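Cellulase CEL9M (Clostridium cellulolyticum, PDB 1IA6) probably hydrolyses internal beta-1,4-glucosidic linkages of cellulose and related beta-glucans, as a family 9 glycoside hydrolase that binds calcium and zinc. Local coordinates at residues I14-D18 against K93-Q97; Q67-A71 against F101-F105; L162-Y166 against T178-A184. All coordinates share one frame. Residues are numbered along the deposited sequence.

Interaction 1 (I14-D18 against K93-Q97)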
loop_
_atom_site.group_PDB
_atom_site.type_symbol
_atom_site.label_atom_id
_atom_site.label_comp_id
_atom_site.label_asym_id
_atom_site.label_seq_id
_atom_site.Cartn_x
_atom_site.Cartn_y
_atom_site.Cartn_z
ATOM N N ILE A 14 -9.569 -4.358 -5.037
ATOM C CA ILE A 14 -8.493 -4.722 -5.955
ATOM C C ILE A 14 -8.667 -3.948 -7.261
ATOM O O ILE A 14 -7.700 -3.468 -7.846
ATOM C CB ILE A 14 -8.516 -6.228 -6.263
ATOM C CG1 ILE A 14 -8.242 -7.020 -4.983
ATOM C CG2 ILE A 14 -7.494 -6.557 -7.351
ATOM C CD1 ILE A 14 -8.542 -8.505 -5.108
ATOM N N ILE A 15 -9.916 -3.832 -7.706
ATOM C CA ILE A 15 -10.245 -3.115 -8.934
ATOM C C ILE A 15 -9.806 -1.652 -8.883
ATOM O O ILE A 15 -9.418 -1.075 -9.901
ATOM C CB ILE A 15 -11.767 -3.191 -9.208
ATOM C CG1 ILE A 15 -12.099 -4.535 -9.862
ATOM C CG2 ILE A 15 -12.219 -2.023 -10.068
ATOM C CD1 ILE A 15 -13.593 -4.856 -9.881
ATOM N N PHE A 16 -9.870 -1.060 -7.697
ATOM C CA PHE A 16 -9.472 0.333 -7.507
ATOM C C PHE A 16 -8.147 0.686 -8.181
ATOM O O PHE A 16 -8.025 1.731 -8.813
ATOM C CB PHE A 16 -9.346 0.650 -6.014
ATOM C CG PHE A 16 -8.575 1.907 -5.732
ATOM C CD1 PHE A 16 -9.125 3.153 -6.003
ATOM C CD2 PHE A 16 -7.274 1.843 -5.234
ATOM C CE1 PHE A 16 -8.395 4.318 -5.786
ATOM C CE2 PHE A 16 -6.537 3.001 -5.014
ATOM C CZ PHE A 16 -7.097 4.240 -5.290
ATOM N N PHE A 17 -7.153 -0.183 -8.037
ATOM C CA PHE A 17 -5.837 0.087 -8.602
ATOM C C PHE A 17 -5.823 0.387 -10.095
ATOM O O PHE A 17 -4.937 1.092 -10.574
ATOM C CB PHE A 17 -4.892 -1.059 -8.242
ATOM C CG PHE A 17 -4.580 -1.119 -6.773
ATOM C CD1 PHE A 17 -3.625 -0.272 -6.218
ATOM C CD2 PHE A 17 -5.299 -1.959 -5.929
ATOM C CE1 PHE A 17 -3.390 -0.257 -4.844
ATOM C CE2 PHE A 17 -5.073 -1.952 -4.554
ATOM C CZ PHE A 17 -4.119 -1.100 -4.010
ATOM N N ASP A 18 -6.812 -0.128 -10.823
ATOM C CA ASP A 18 -6.917 0.127 -12.257
ATOM C C ASP A 18 -7.051 1.631 -12.526
ATOM O O ASP A 18 -6.614 2.126 -13.566
ATOM C CB ASP A 18 -8.147 -0.590 -12.847
ATOM C CG ASP A 18 -7.842 -2.007 -13.311
ATOM O OD1 ASP A 18 -6.739 -2.512 -13.023
ATOM O OD2 ASP A 18 -8.721 -2.619 -13.966
ATOM N N LYS A 93 -6.849 -11.290 -11.192
ATOM C CA LYS A 93 -6.806 -9.834 -11.242
ATOM C C LYS A 93 -5.733 -9.314 -10.288
ATOM O O LYS A 93 -4.976 -8.409 -10.628
ATOM C CB LYS A 93 -8.175 -9.254 -10.861
ATOM C CG LYS A 93 -8.285 -7.737 -11.004
ATOM C CD LYS A 93 -8.124 -7.296 -12.453
ATOM C CE LYS A 93 -8.297 -5.791 -12.586
ATOM N NZ LYS A 93 -8.178 -5.316 -13.994
ATOM N N MET A 94 -5.667 -9.898 -9.095
ATOM C CA MET A 94 -4.675 -9.488 -8.109
ATOM C C MET A 94 -3.262 -9.616 -8.681
ATOM O O MET A 94 -2.435 -8.715 -8.526
ATOM C CB MET A 94 -4.803 -10.347 -6.848
ATOM C CG MET A 94 -3.830 -9.979 -5.750
ATOM S SD MET A 94 -4.191 -8.362 -5.025
ATOM C CE MET A 94 -3.385 -8.540 -3.453
ATOM N N LEU A 95 -2.983 -10.737 -9.342
ATOM C CA LEU A 95 -1.664 -10.957 -9.927
ATOM C C LEU A 95 -1.354 -9.934 -11.010
ATOM O O LEU A 95 -0.204 -9.525 -11.177
ATOM C CB LEU A 95 -1.556 -12.382 -10.487
ATOM C CG LEU A 95 -1.438 -13.458 -9.401
ATOM C CD1 LEU A 95 -1.535 -14.845 -10.022
ATOM C CD2 LEU A 95 -0.122 -13.289 -8.666
ATOM N N GLN A 96 -2.377 -9.515 -11.746
ATOM C CA GLN A 96 -2.175 -8.513 -12.780
ATOM C C GLN A 96 -1.777 -7.180 -12.141
ATOM O O GLN A 96 -0.879 -6.505 -12.635
ATOM C CB GLN A 96 -3.447 -8.336 -13.611
ATOM C CG GLN A 96 -3.925 -9.634 -14.250
ATOM C CD GLN A 96 -5.052 -9.424 -15.240
ATOM O OE1 GLN A 96 -5.991 -8.678 -14.974
ATOM N NE2 GLN A 96 -4.966 -10.094 -16.386
ATOM N N GLN A 97 -2.430 -6.809 -11.041
ATOM C CA GLN A 97 -2.114 -5.545 -10.368
ATOM C C GLN A 97 -0.680 -5.587 -9.859
ATOM O O GLN A 97 0.067 -4.616 -9.982
ATOM C CB GLN A 97 -3.062 -5.295 -9.186
ATOM C CG GLN A 97 -4.548 -5.443 -9.508
ATOM C CD GLN A 97 -5.003 -4.542 -10.639
ATOM O OE1 GLN A 97 -4.446 -4.576 -11.736
ATOM N NE2 GLN A 97 -6.026 -3.737 -10.381
#
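I14, Q97 and K93 carry most of this buried contact between the end of helix 6-15 and helix 91-107. I14 points at the other helix. Its CG2 methyl lies 3.9 Å from K93 CG and 4.1 Å from M94 CA, and its CG1 is 4.3 Å from M94 SD. F85 of helix 82-87 touches both I14 and M94 and extends this apolar patch.

Q97 supplies the polar half. It points toward segment 14-18, and its amide reaches in between I14 and D18. Q97 NE2 donates to I14 O at 3.0 Å and to D18 OD1, also at 3.0 Å. The amide thus ties a main-chain carbonyl to the carboxylate one turn further on. Q97 OE1 accepts from K21.

K93 stretches across I14 with chi3 and chi4 both t. Its NZ forms a salt bridge with D18 OD2 at 2.8 Å. The other carboxylate oxygen, D18 OD1, has a second charged partner in K21. The D18 carboxylate thus meets K93, K21 and Q97, and OD2 also accepts from the backbone N of V31. The contact joins the N-terminal helix to a helix of the alpha barrel, the (alpha/alpha)6 fold of family 9 glycoside hydrolases.

Interaction 2 (Q67-A71 against F101-F105)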
loop_
_atom_site.group_PDB
_atom_site.type_symbol
_atom_site.label_atom_id
_atom_site.label_comp_id
_atom_site.label_asym_id
_atom_site.label_seq_id
_atom_site.Cartn_x
_atom_site.Cartn_y
_atom_site.Cartn_z
ATOM N N GLN A 67 4.908 3.637 -3.271
ATOM C CA GLN A 67 4.756 2.718 -4.398
ATOM C C GLN A 67 5.265 1.340 -3.963
ATOM O O GLN A 67 4.600 0.325 -4.175
ATOM C CB GLN A 67 5.551 3.217 -5.611
ATOM C CG GLN A 67 5.323 2.427 -6.902
ATOM C CD GLN A 67 4.268 3.038 -7.828
ATOM O OE1 GLN A 67 4.013 2.518 -8.918
ATOM N NE2 GLN A 67 3.657 4.141 -7.403
ATOM N N GLY A 68 6.442 1.315 -3.341
ATOM C CA GLY A 68 7.019 0.059 -2.882
ATOM C C GLY A 68 6.247 -0.564 -1.731
ATOM O O GLY A 68 6.021 -1.774 -1.701
ATOM N N TYR A 69 5.855 0.265 -0.771
ATOM C CA TYR A 69 5.080 -0.197 0.381
ATOM C C TYR A 69 3.791 -0.866 -0.092
ATOM O O TYR A 69 3.451 -1.969 0.336
ATOM C CB TYR A 69 4.721 0.997 1.277
ATOM C CG TYR A 69 3.620 0.712 2.278
ATOM C CD1 TYR A 69 3.899 0.082 3.487
ATOM C CD2 TYR A 69 2.294 1.061 2.007
ATOM C CE1 TYR A 69 2.887 -0.197 4.407
ATOM C CE2 TYR A 69 1.271 0.786 2.919
ATOM C CZ TYR A 69 1.577 0.157 4.115
ATOM O OH TYR A 69 0.579 -0.130 5.018
ATOM N N SER A 70 3.072 -0.186 -0.979
ATOM C CA SER A 70 1.811 -0.713 -1.490
ATOM C C SER A 70 1.991 -2.059 -2.180
ATOM O O SER A 70 1.220 -2.989 -1.942
ATOM C CB SER A 70 1.173 0.297 -2.444
ATOM O OG SER A 70 0.797 1.467 -1.730
ATOM N N ALA A 71 3.009 -2.165 -3.026
ATOM C CA ALA A 71 3.278 -3.417 -3.728
ATOM C C ALA A 71 3.619 -4.523 -2.736
ATOM O O ALA A 71 3.229 -5.675 -2.921
ATOM C CB ALA A 71 4.426 -3.231 -4.718
ATOM N N PHE A 101 3.115 -3.532 -10.965
ATOM C CA PHE A 101 4.056 -2.886 -10.045
ATOM C C PHE A 101 5.470 -3.395 -10.323
ATOM O O PHE A 101 6.396 -2.616 -10.537
ATOM C CB PHE A 101 3.753 -3.234 -8.578
ATOM C CG PHE A 101 2.776 -2.314 -7.897
ATOM C CD1 PHE A 101 3.141 -1.016 -7.551
ATOM C CD2 PHE A 101 1.512 -2.772 -7.542
ATOM C CE1 PHE A 101 2.261 -0.189 -6.855
ATOM C CE2 PHE A 101 0.625 -1.955 -6.847
ATOM C CZ PHE A 101 1.000 -0.662 -6.502
ATOM N N THR A 102 5.639 -4.713 -10.303
ATOM C CA THR A 102 6.969 -5.277 -10.488
ATOM C C THR A 102 7.612 -5.005 -11.842
ATOM O O THR A 102 8.825 -4.829 -11.913
ATOM C CB THR A 102 6.988 -6.795 -10.165
ATOM O OG1 THR A 102 6.092 -7.497 -11.029
ATOM C CG2 THR A 102 6.564 -7.020 -8.719
ATOM N N ASP A 103 6.819 -4.949 -12.910
ATOM C CA ASP A 103 7.386 -4.655 -14.229
ATOM C C ASP A 103 8.054 -3.284 -14.171
ATOM O O ASP A 103 9.110 -3.059 -14.768
ATOM C CB ASP A 103 6.297 -4.620 -15.306
ATOM C CG ASP A 103 5.894 -6.002 -15.786
ATOM O OD1 ASP A 103 6.588 -6.984 -15.454
ATOM O OD2 ASP A 103 4.884 -6.096 -16.513
ATOM N N TYR A 104 7.416 -2.366 -13.451
ATOM C CA TYR A 104 7.921 -1.008 -13.294
ATOM C C TYR A 104 9.202 -0.993 -12.459
ATOM O O TYR A 104 10.166 -0.315 -12.807
ATOM C CB TYR A 104 6.825 -0.139 -12.658
ATOM C CG TYR A 104 7.243 1.251 -12.233
ATOM C CD1 TYR A 104 7.745 2.173 -13.154
ATOM C CD2 TYR A 104 7.102 1.658 -10.905
ATOM C CE1 TYR A 104 8.094 3.467 -12.761
ATOM C CE2 TYR A 104 7.448 2.947 -10.502
ATOM C CZ TYR A 104 7.943 3.845 -11.434
ATOM O OH TYR A 104 8.283 5.120 -11.033
ATOM N N PHE A 105 9.223 -1.746 -11.364
ATOM C CA PHE A 105 10.416 -1.790 -10.524
ATOM C C PHE A 105 11.622 -2.331 -11.295
ATOM O O PHE A 105 12.737 -1.822 -11.153
ATOM C CB PHE A 105 10.183 -2.660 -9.285
ATOM C CG PHE A 105 9.073 -2.175 -8.397
ATOM C CD1 PHE A 105 8.799 -0.812 -8.275
ATOM C CD2 PHE A 105 8.309 -3.077 -7.673
ATOM C CE1 PHE A 105 7.772 -0.360 -7.441
ATOM C CE2 PHE A 105 7.281 -2.637 -6.838
ATOM C CZ PHE A 105 7.013 -1.278 -6.722
#
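Two helices of the (alpha/alpha)6 barrel of family 9 meet here, helix 64-80 and helix 91-107. Their short segments run roughly antiparallel, at 139°. The axes come no closer than 11.0 Å, and large aromatic side chains fill the gap.

F101 comes first and has one of the two largest buried areas. F101 CA is 6.4 Å from A71 CA, the nearest pair in the backbone register. The A71 methyl sits over one face of the F101 ring. A71 CB is 4.0 Å from the centroid and 22° off the normal, which makes a CH-pi contact. F101 CE1 also approaches Q67 O at 3.6 Å, and F101 CZ lies 4.2 Å from S70 CB. The ring of Y54 meets F101 as well.

Y104 follows, with its CD2 3.8 Å from Q67 OE1. Q67 OE1 makes no hydrogen bond to Y104; it accepts one from the backbone N of Y54.

F105 closes the segment. Its CA-to-CB bond points sideways, but its ring reaches back to helix 64-80. F105 CZ lies 4.1 Å from G68 CA. The ring edge meets two side chains: F105 CE1 lies 3.7 Å from Q67 CG, and F105 CE2 lies 3.6 Å from A71 CB.

Interaction 3 (L162-Y166 against T178-A184)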
loop_
_atom_site.group_PDB
_atom_site.type_symbol
_atom_site.label_atom_id
_atom_site.label_comp_id
_atom_site.label_asym_id
_atom_site.label_seq_id
_atom_site.Cartn_x
_atom_site.Cartn_y
_atom_site.Cartn_z
ATOM N N LEU A 162 9.334 -7.349 -4.503
ATOM C CA LEU A 162 9.874 -8.228 -5.539
ATOM C C LEU A 162 10.061 -9.659 -5.038
ATOM O O LEU A 162 9.831 -10.615 -5.781
ATOM C CB LEU A 162 11.200 -7.672 -6.064
ATOM C CG LEU A 162 11.071 -6.422 -6.944
ATOM C CD1 LEU A 162 12.444 -5.803 -7.174
ATOM C CD2 LEU A 162 10.408 -6.795 -8.270
ATOM N N THR A 163 10.476 -9.808 -3.785
ATOM C CA THR A 163 10.656 -11.141 -3.214
ATOM C C THR A 163 9.290 -11.799 -3.063
ATOM O O THR A 163 9.128 -12.991 -3.322
ATOM C CB THR A 163 11.329 -11.077 -1.835
ATOM O OG1 THR A 163 12.617 -10.469 -1.968
ATOM C CG2 THR A 163 11.498 -12.488 -1.251
ATOM N N LEU A 164 8.301 -11.021 -2.639
ATOM C CA LEU A 164 6.958 -11.569 -2.488
ATOM C C LEU A 164 6.417 -11.984 -3.851
ATOM O O LEU A 164 5.687 -12.968 -3.959
ATOM C CB LEU A 164 6.039 -10.550 -1.810
ATOM C CG LEU A 164 6.167 -10.596 -0.284
ATOM C CD1 LEU A 164 5.659 -9.306 0.354
ATOM C CD2 LEU A 164 5.402 -11.805 0.227
ATOM N N MET A 165 6.782 -11.251 -4.900
ATOM C CA MET A 165 6.316 -11.619 -6.233
ATOM C C MET A 165 6.954 -12.959 -6.615
ATOM O O MET A 165 6.301 -13.819 -7.209
ATOM C CB MET A 165 6.678 -10.546 -7.266
ATOM C CG MET A 165 6.035 -10.792 -8.628
ATOM S SD MET A 165 4.230 -10.918 -8.501
ATOM C CE MET A 165 3.731 -10.605 -10.188
ATOM N N TYR A 166 8.227 -13.139 -6.271
ATOM C CA TYR A 166 8.898 -14.402 -6.565
ATOM C C TYR A 166 8.107 -15.523 -5.890
ATOM O O TYR A 166 7.799 -16.540 -6.508
ATOM C CB TYR A 166 10.332 -14.395 -6.025
ATOM C CG TYR A 166 10.932 -15.777 -5.859
ATOM C CD1 TYR A 166 11.338 -16.524 -6.967
ATOM C CD2 TYR A 166 11.060 -16.354 -4.592
ATOM C CE1 TYR A 166 11.854 -17.819 -6.817
ATOM C CE2 TYR A 166 11.574 -17.648 -4.430
ATOM C CZ TYR A 166 11.967 -18.372 -5.550
ATOM O OH TYR A 166 12.456 -19.652 -5.408
ATOM N N THR A 178 12.173 -15.527 -10.843
ATOM C CA THR A 178 13.585 -15.490 -10.492
ATOM C C THR A 178 14.191 -14.136 -10.834
ATOM O O THR A 178 15.080 -13.657 -10.135
ATOM C CB THR A 178 14.354 -16.621 -11.201
ATOM O OG1 THR A 178 13.886 -17.882 -10.702
ATOM C CG2 THR A 178 15.852 -16.502 -10.946
ATOM N N LYS A 179 13.710 -13.518 -11.907
ATOM C CA LYS A 179 14.194 -12.198 -12.290
ATOM C C LYS A 179 13.854 -11.236 -11.150
ATOM O O LYS A 179 14.644 -10.361 -10.802
ATOM C CB LYS A 179 13.524 -11.741 -13.589
ATOM C CG LYS A 179 13.961 -10.364 -14.050
ATOM C CD LYS A 179 13.381 -10.009 -15.417
ATOM C CE LYS A 179 14.108 -10.722 -16.550
ATOM N NZ LYS A 179 13.967 -12.197 -16.489
ATOM N N CYS A 180 12.675 -11.415 -10.564
ATOM C CA CYS A 180 12.252 -10.573 -9.447
ATOM C C CYS A 180 13.133 -10.790 -8.223
ATOM O O CYS A 180 13.539 -9.829 -7.574
ATOM C CB CYS A 180 10.795 -10.857 -9.082
ATOM S SG CYS A 180 9.609 -10.176 -10.262
ATOM N N LEU A 181 13.428 -12.050 -7.906
ATOM C CA LEU A 181 14.267 -12.358 -6.750
ATOM C C LEU A 181 15.687 -11.814 -6.930
ATOM O O LEU A 181 16.273 -11.277 -5.988
ATOM C CB LEU A 181 14.324 -13.872 -6.504
ATOM C CG LEU A 181 15.095 -14.319 -5.254
ATOM C CD1 LEU A 181 14.423 -13.757 -4.005
ATOM C CD2 LEU A 181 15.137 -15.843 -5.187
ATOM N N ASN A 182 16.251 -11.958 -8.128
ATOM C CA ASN A 182 17.599 -11.447 -8.359
ATOM C C ASN A 182 17.628 -9.933 -8.162
ATOM O O ASN A 182 18.568 -9.398 -7.574
ATOM C CB ASN A 182 18.092 -11.803 -9.765
ATOM C CG ASN A 182 18.424 -13.279 -9.907
ATOM O OD1 ASN A 182 18.759 -13.944 -8.928
ATOM N ND2 ASN A 182 18.353 -13.792 -11.133
ATOM N N ALA A 183 16.602 -9.242 -8.648
ATOM C CA ALA A 183 16.540 -7.789 -8.485
ATOM C C ALA A 183 16.368 -7.457 -7.007
ATOM O O ALA A 183 16.976 -6.517 -6.499
ATOM C CB ALA A 183 15.378 -7.209 -9.288
ATOM N N ALA A 184 15.542 -8.240 -6.318
ATOM C CA ALA A 184 15.293 -8.024 -4.896
ATOM C C ALA A 184 16.585 -8.125 -4.088
ATOM O O ALA A 184 16.802 -7.359 -3.149
ATOM C CB ALA A 184 14.278 -9.039 -4.383
#
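Small side chains on helix 174-193, C180, A183 and A184, go with a close approach of the two helices. The axes of the short segments approach to 7.7 Å and run nearly antiparallel, at 152°. The L162 and C180 CA atoms are only 5.1 Å apart.

L162 takes the mt rotamer, which spreads its methyls over helix 174-193. L162 CD2 is 4.0 Å from C180 SG, L162 CD1 is 3.9 Å from A183 CB, and L162 CB is 3.8 Å from A184 CB. C180 is in the m rotamer, and its SG also touches M165 CG at 4.0 Å. M165 starts toward the partner helix, but with chi1 t and chi2 p its end leads away, to helix 91-107.

T163 is in the m rotamer. Its OG1 lies 3.3 Å from A184 CB and bonds back to S159 O in its own helix. Y166, with chi1 t, lays its ring against L181. L181 is tp, which puts its CD2 over the ring face, 3.9 Å from the Y166 centroid and 5° off the normal, a CH-pi contact. A short connection links the two helices, so this is an antiparallel helical hairpin, the repeating unit of the (alpha/alpha)6 barrel.

How the interactions relate
From the N terminus, segment 14-18 opens interaction 1, which closes a long excursion when the chain reaches 93-97. Within that excursion segment 67-71 opens interaction 2, which closes at 101-105. The two contacts therefore cross. Both end on helix 91-107, which packs helix 6-15 near its start and helix 64-80 further along. Interaction 3 follows in series and closes only the short turn between helices 152-169 and 174-193. It still meets the earlier contacts in space. T102 CG2 lies 3.8 Å from M165 CG, and L95 O lies 4.2 Å from M165 CE. Helix 91-107 thus links the N-terminal helices of the barrel to the later hairpin.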